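Local coordinates for protein voltage-sensor containing phosphatase (Ciona intestinalis, PDB 3V0F) that probably dephosphorylates membrane phosphoinositides under the control of a voltage sensor, using a phosphatase domain joined to a C2 domain as in PTEN, at residues 167-172 against 315-320; 99-104 against 194-199. The protein carries 1 engineered substitution. One frame throughout, in Å; residues are numbered along the deposited sequence.

Interaction 1 (167-172 against 315-320); sequences GDVFQG and HKKKTW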
# COMPACT_ATOMS: atom_id res chain seq x y z
N GLY A 167 1.01 -13.02 12.00
CA GLY A 167 -0.33 -12.48 11.75
C GLY A 167 -0.62 -12.15 10.29
O GLY A 167 -1.72 -11.71 9.97
N ASP A 168 0.37 -12.35 9.42
CA ASP A 168 0.24 -12.11 7.98
C ASP A 168 0.23 -13.39 7.18
O ASP A 168 0.89 -14.36 7.54
CB ASP A 168 1.39 -11.24 7.49
CG ASP A 168 1.14 -9.78 7.67
OD1 ASP A 168 -0.03 -9.35 7.47
OD2 ASP A 168 2.13 -9.07 7.97
N VAL A 169 -0.51 -13.38 6.08
CA VAL A 169 -0.47 -14.47 5.12
C VAL A 169 0.89 -14.45 4.41
O VAL A 169 1.56 -15.49 4.32
CB VAL A 169 -1.63 -14.37 4.09
CG1 VAL A 169 -1.55 -15.51 3.08
CG2 VAL A 169 -2.99 -14.37 4.80
N PHE A 170 1.28 -13.29 3.88
CA PHE A 170 2.55 -13.11 3.16
C PHE A 170 3.40 -12.06 3.83
O PHE A 170 2.87 -11.10 4.39
CB PHE A 170 2.30 -12.73 1.69
CG PHE A 170 1.47 -13.73 0.95
CD1 PHE A 170 0.19 -13.41 0.52
CD2 PHE A 170 1.96 -15.00 0.71
CE1 PHE A 170 -0.58 -14.34 -0.17
CE2 PHE A 170 1.20 -15.94 0.03
CZ PHE A 170 -0.07 -15.61 -0.41
N GLN A 171 4.72 -12.25 3.78
CA GLN A 171 5.69 -11.31 4.39
C GLN A 171 6.10 -10.21 3.43
O GLN A 171 6.26 -10.45 2.23
CB GLN A 171 6.95 -12.06 4.82
CG GLN A 171 6.68 -13.19 5.82
CD GLN A 171 5.92 -12.74 7.06
OE1 GLN A 171 6.32 -11.79 7.74
NE2 GLN A 171 4.83 -13.43 7.38
N GLY A 172 6.29 -9.01 3.97
CA GLY A 172 6.94 -7.95 3.22
C GLY A 172 6.31 -6.58 3.39
O GLY A 172 7.01 -5.60 3.64
N HIS A 315 -7.30 -9.25 5.41
CA HIS A 315 -6.09 -9.99 5.11
C HIS A 315 -5.29 -10.32 6.36
O HIS A 315 -4.40 -11.17 6.33
CB HIS A 315 -5.25 -9.22 4.08
CG HIS A 315 -4.49 -8.06 4.66
ND1 HIS A 315 -5.10 -6.91 5.12
CD2 HIS A 315 -3.16 -7.88 4.82
CE1 HIS A 315 -4.17 -6.07 5.54
NE2 HIS A 315 -2.98 -6.64 5.38
N LYS A 316 -5.60 -9.65 7.47
CA LYS A 316 -4.92 -9.91 8.75
C LYS A 316 -5.59 -11.06 9.46
O LYS A 316 -6.81 -11.04 9.69
CB LYS A 316 -4.96 -8.67 9.66
CG LYS A 316 -4.32 -7.39 9.11
CD LYS A 316 -2.84 -7.50 8.75
CE LYS A 316 -1.95 -7.70 9.97
NZ LYS A 316 -0.51 -7.58 9.59
N LYS A 317 -4.78 -12.03 9.87
CA LYS A 317 -5.29 -13.22 10.56
C LYS A 317 -6.07 -12.90 11.82
O LYS A 317 -6.93 -13.69 12.20
CB LYS A 317 -4.16 -14.21 10.84
CG LYS A 317 -3.51 -14.76 9.57
CD LYS A 317 -2.66 -16.00 9.85
CE LYS A 317 -1.95 -16.49 8.60
NZ LYS A 317 -1.27 -17.82 8.82
N LYS A 318 -5.76 -11.78 12.48
CA LYS A 318 -6.46 -11.38 13.73
C LYS A 318 -7.95 -11.11 13.48
O LYS A 318 -8.70 -10.99 14.45
CB LYS A 318 -5.79 -10.16 14.39
CG LYS A 318 -5.95 -8.85 13.61
CD LYS A 318 -5.23 -7.67 14.27
CE LYS A 318 -5.51 -6.40 13.48
NZ LYS A 318 -4.85 -5.23 14.13
N THR A 319 -8.37 -11.05 12.20
CA THR A 319 -9.78 -10.79 11.84
C THR A 319 -10.59 -12.00 11.37
O THR A 319 -11.77 -11.88 11.00
CB THR A 319 -9.91 -9.75 10.71
OG1 THR A 319 -9.55 -10.35 9.45
CG2 THR A 319 -9.06 -8.51 10.98
N TRP A 320 -9.98 -13.17 11.40
CA TRP A 320 -10.52 -14.31 10.69
C TRP A 320 -11.73 -15.00 11.36
O TRP A 320 -12.34 -15.89 10.77
CB TRP A 320 -9.39 -15.29 10.38
CG TRP A 320 -8.54 -14.80 9.23
CD1 TRP A 320 -8.61 -13.58 8.60
CD2 TRP A 320 -7.51 -15.54 8.58
NE1 TRP A 320 -7.68 -13.52 7.57
CE2 TRP A 320 -6.99 -14.70 7.55
CE3 TRP A 320 -6.97 -16.83 8.76
CZ2 TRP A 320 -5.96 -15.12 6.69
CZ3 TRP A 320 -5.94 -17.25 7.91
CH2 TRP A 320 -5.44 -16.38 6.89
O HOH W 1 -3.19 -10.42 12.21
O HOH W 2 -1.70 -10.78 5.73
O HOH W 3 0.28 -7.32 5.58

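Interaction 2 (99-104 against 194-199); sequences TLVDLL and GQLPPM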
# COMPACT_ATOMS: atom_id res chain seq x y z
N THR A 99 -0.57 5.75 -6.85
CA THR A 99 -1.19 5.53 -8.16
C THR A 99 -0.15 4.91 -9.09
O THR A 99 1.06 5.07 -8.91
CB THR A 99 -1.73 6.82 -8.79
OG1 THR A 99 -0.62 7.68 -9.07
CG2 THR A 99 -2.73 7.50 -7.88
N LEU A 100 -0.61 4.19 -10.11
CA LEU A 100 0.36 3.62 -11.06
C LEU A 100 1.10 4.72 -11.82
O LEU A 100 2.28 4.57 -12.10
CB LEU A 100 -0.28 2.62 -12.02
CG LEU A 100 -0.80 1.35 -11.31
CD1 LEU A 100 -1.36 0.39 -12.34
CD2 LEU A 100 0.29 0.67 -10.50
N VAL A 101 0.44 5.84 -12.11
CA VAL A 101 1.13 6.99 -12.67
C VAL A 101 2.29 7.43 -11.77
O VAL A 101 3.42 7.60 -12.23
CB VAL A 101 0.15 8.15 -12.94
CG1 VAL A 101 0.87 9.50 -13.09
CG2 VAL A 101 -0.69 7.86 -14.17
N ASP A 102 2.03 7.59 -10.47
CA ASP A 102 3.08 7.97 -9.53
C ASP A 102 4.16 6.90 -9.40
O ASP A 102 5.35 7.23 -9.30
CB ASP A 102 2.53 8.32 -8.15
CG ASP A 102 1.78 9.63 -8.12
OD1 ASP A 102 1.75 10.34 -9.14
OD2 ASP A 102 1.21 9.93 -7.06
N LEU A 103 3.75 5.62 -9.40
CA LEU A 103 4.73 4.55 -9.32
C LEU A 103 5.69 4.59 -10.53
O LEU A 103 6.92 4.49 -10.37
CB LEU A 103 4.05 3.19 -9.19
CG LEU A 103 4.96 1.98 -9.04
CD1 LEU A 103 5.87 2.08 -7.80
CD2 LEU A 103 4.13 0.70 -9.02
N LEU A 104 5.13 4.75 -11.73
CA LEU A 104 5.98 4.75 -12.92
C LEU A 104 6.84 6.00 -12.98
O LEU A 104 7.97 5.94 -13.45
CB LEU A 104 5.13 4.58 -14.17
CG LEU A 104 4.87 3.14 -14.58
CD1 LEU A 104 4.30 2.20 -13.52
CD2 LEU A 104 4.06 3.10 -15.88
N GLY A 194 6.73 -2.02 -19.58
CA GLY A 194 7.06 -1.08 -18.53
C GLY A 194 6.20 0.17 -18.49
O GLY A 194 6.42 1.02 -17.63
N GLN A 195 5.25 0.29 -19.42
CA GLN A 195 4.35 1.46 -19.43
C GLN A 195 2.92 1.05 -19.12
O GLN A 195 2.59 -0.14 -19.15
CB GLN A 195 4.44 2.23 -20.76
CG GLN A 195 5.85 2.66 -21.11
CD GLN A 195 6.49 3.51 -20.03
OE1 GLN A 195 5.83 4.30 -19.34
NE2 GLN A 195 7.79 3.39 -19.88
N LEU A 196 2.07 2.03 -18.85
CA LEU A 196 0.69 1.72 -18.54
C LEU A 196 0.01 1.00 -19.68
O LEU A 196 0.28 1.29 -20.85
CB LEU A 196 -0.10 2.99 -18.26
CG LEU A 196 0.32 3.79 -17.03
CD1 LEU A 196 -0.62 4.98 -16.91
CD2 LEU A 196 0.26 2.95 -15.75
N PRO A 197 -0.91 0.06 -19.34
CA PRO A 197 -1.73 -0.57 -20.35
C PRO A 197 -2.64 0.46 -21.02
O PRO A 197 -2.78 1.59 -20.52
CB PRO A 197 -2.57 -1.57 -19.54
CG PRO A 197 -2.61 -1.05 -18.22
CD PRO A 197 -1.28 -0.41 -18.00
N PRO A 198 -3.28 0.07 -22.12
CA PRO A 198 -4.28 0.95 -22.72
C PRO A 198 -5.34 1.36 -21.69
O PRO A 198 -5.77 0.51 -20.89
CB PRO A 198 -4.91 0.06 -23.80
CG PRO A 198 -3.83 -0.92 -24.15
CD PRO A 198 -3.13 -1.20 -22.87
N MET A 199 -5.73 2.63 -21.67
CA MET A 199 -6.71 3.06 -20.66
C MET A 199 -8.05 2.38 -20.90
O MET A 199 -8.52 2.28 -22.04
CB MET A 199 -6.87 4.61 -20.59
CG MET A 199 -8.03 5.13 -19.69
SD MET A 199 -8.01 4.62 -17.96
CE MET A 199 -6.72 5.68 -17.30

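Interaction 1 (167-172 against 315-320)
Asp168 and Lys316 form the charged part of the contact, a salt bridge with OD1 of Asp168 2.8 Å from NZ of Lys316. The ammonium does not lie in the carboxylate plane but comes from above it, 44° out. Lysine suits this place because its long chain can fold back: bends at chi2 and chi3 lay CD of Lys316 over one face of the His315 ring and bring NZ round to the aspartate. OD1 of Asp168 also accepts from two waters, one of which joins it to Val169 N and His315 O, so three donors grip one buried oxygen and limit how the carboxylate can turn.

The direct backbone link is a hydrogen bond from Lys317 N to Gly167 O, 3.1 Å long and fairly straight at 162°. A water donates to the same oxygen, 3.0 Å from Gly167 O, and accepts from Lys318 N. Lys316 O is tied within its own segment, taking both the backbone N and OG1 of Thr319 where the chain turns through a short 3-10 segment.

Apolar packing is limited. CG2 of Val169 meets the six-membered part of Trp320 at its edge, 3.6 Å from CZ2, while CA of Lys317 lies over a face of that indole. The extended Lys317 chain runs alongside the Gly167 and Asp168 backbone, its CE 3.7 Å from Asp168 O.

The contact joins the loop between helices 150-161 and 176-191 of the phosphatase domain to the loop between strands 303-307 and 328-335 of the C2 domain. Asp168 also touches Lys130, in the phosphatase P-loop before helix 131-143, and NE2 of His315 is hydrogen-bonded to Glu174 O while its side chain packs on Ala176 at the start of helix 176-191.

Interaction 2 (99-104 against 194-199)
Leu196 sets one prong of its fork against each of two parts of the helix surface made by Leu100, Val101 and Leu104. Its CD2 meets both Leu100 and Leu104, residues one helical turn apart, at 3.8 Å from CB of Leu100 and 3.8 Å from CD2 of Leu104. The other prong, CD1, goes to Val101, 4.0 Å from CG2, where the two side chains pass at a slant. With CG set beside its own backbone N (chi1 -64°) and chi2 extended, Leu196 presents both methyls to the helix. A branched leucine fits here because a single residue can cover three neighbours.

Leu104 points across in the other direction, and its CD2 does most of the touching. That methyl rests on the backbone of the loop, 3.6 Å from Gly194 O and 3.7 Å from Leu196 N, and also approaches OE1 of the bent Gln195 side chain. Gly194 itself has a positive phi, which suits glycine, and its backbone is bonded to Ile188 near the end of helix 176-191.

Thr99 starts the helix as its N-cap: OG1 of Thr99 accepts from Asp102 N at 3.0 Å, which caps the start of the helix that carries Leu100 and Leu104. Leu100 N bonds to Asp269 OD1, and the Leu100 side chain continues inward onto Tyr181, Tyr184 and Ile188.

No hydrogen bond or salt bridge crosses between the two segments. Their adhesion is therefore dispersive and hydrophobic, with aliphatic carbons against one another and against peptide atoms, and it depends on shape more than on bond direction. Leu196 stays exposed even so, the helix start at 100-104 covering part of its apolar surface; the chain between helix 176-191 and strand 202-210 meets that helix through contact area and not by a directed bond.

How the interactions relate
Both contacts lie where the phosphatase domain meets the C2 domain or the chain leading into it, on opposite sides of the centre of the molecule, with centres about 28 Å apart and no touch between them. Helix 176-191 relates them: the loop before it takes part in interaction 1, and the chain after it in interaction 2. Interaction 1 is partly buried and joins two loops through charge, a backbone bond and shared waters, with little apolar packing. Interaction 2 is a surface contact of helix against loop, made by aliphatic side chains. Polar bonding thus dominates beside the phosphatase P-loop, and hydrophobic cover dominates at the domain-linking chain.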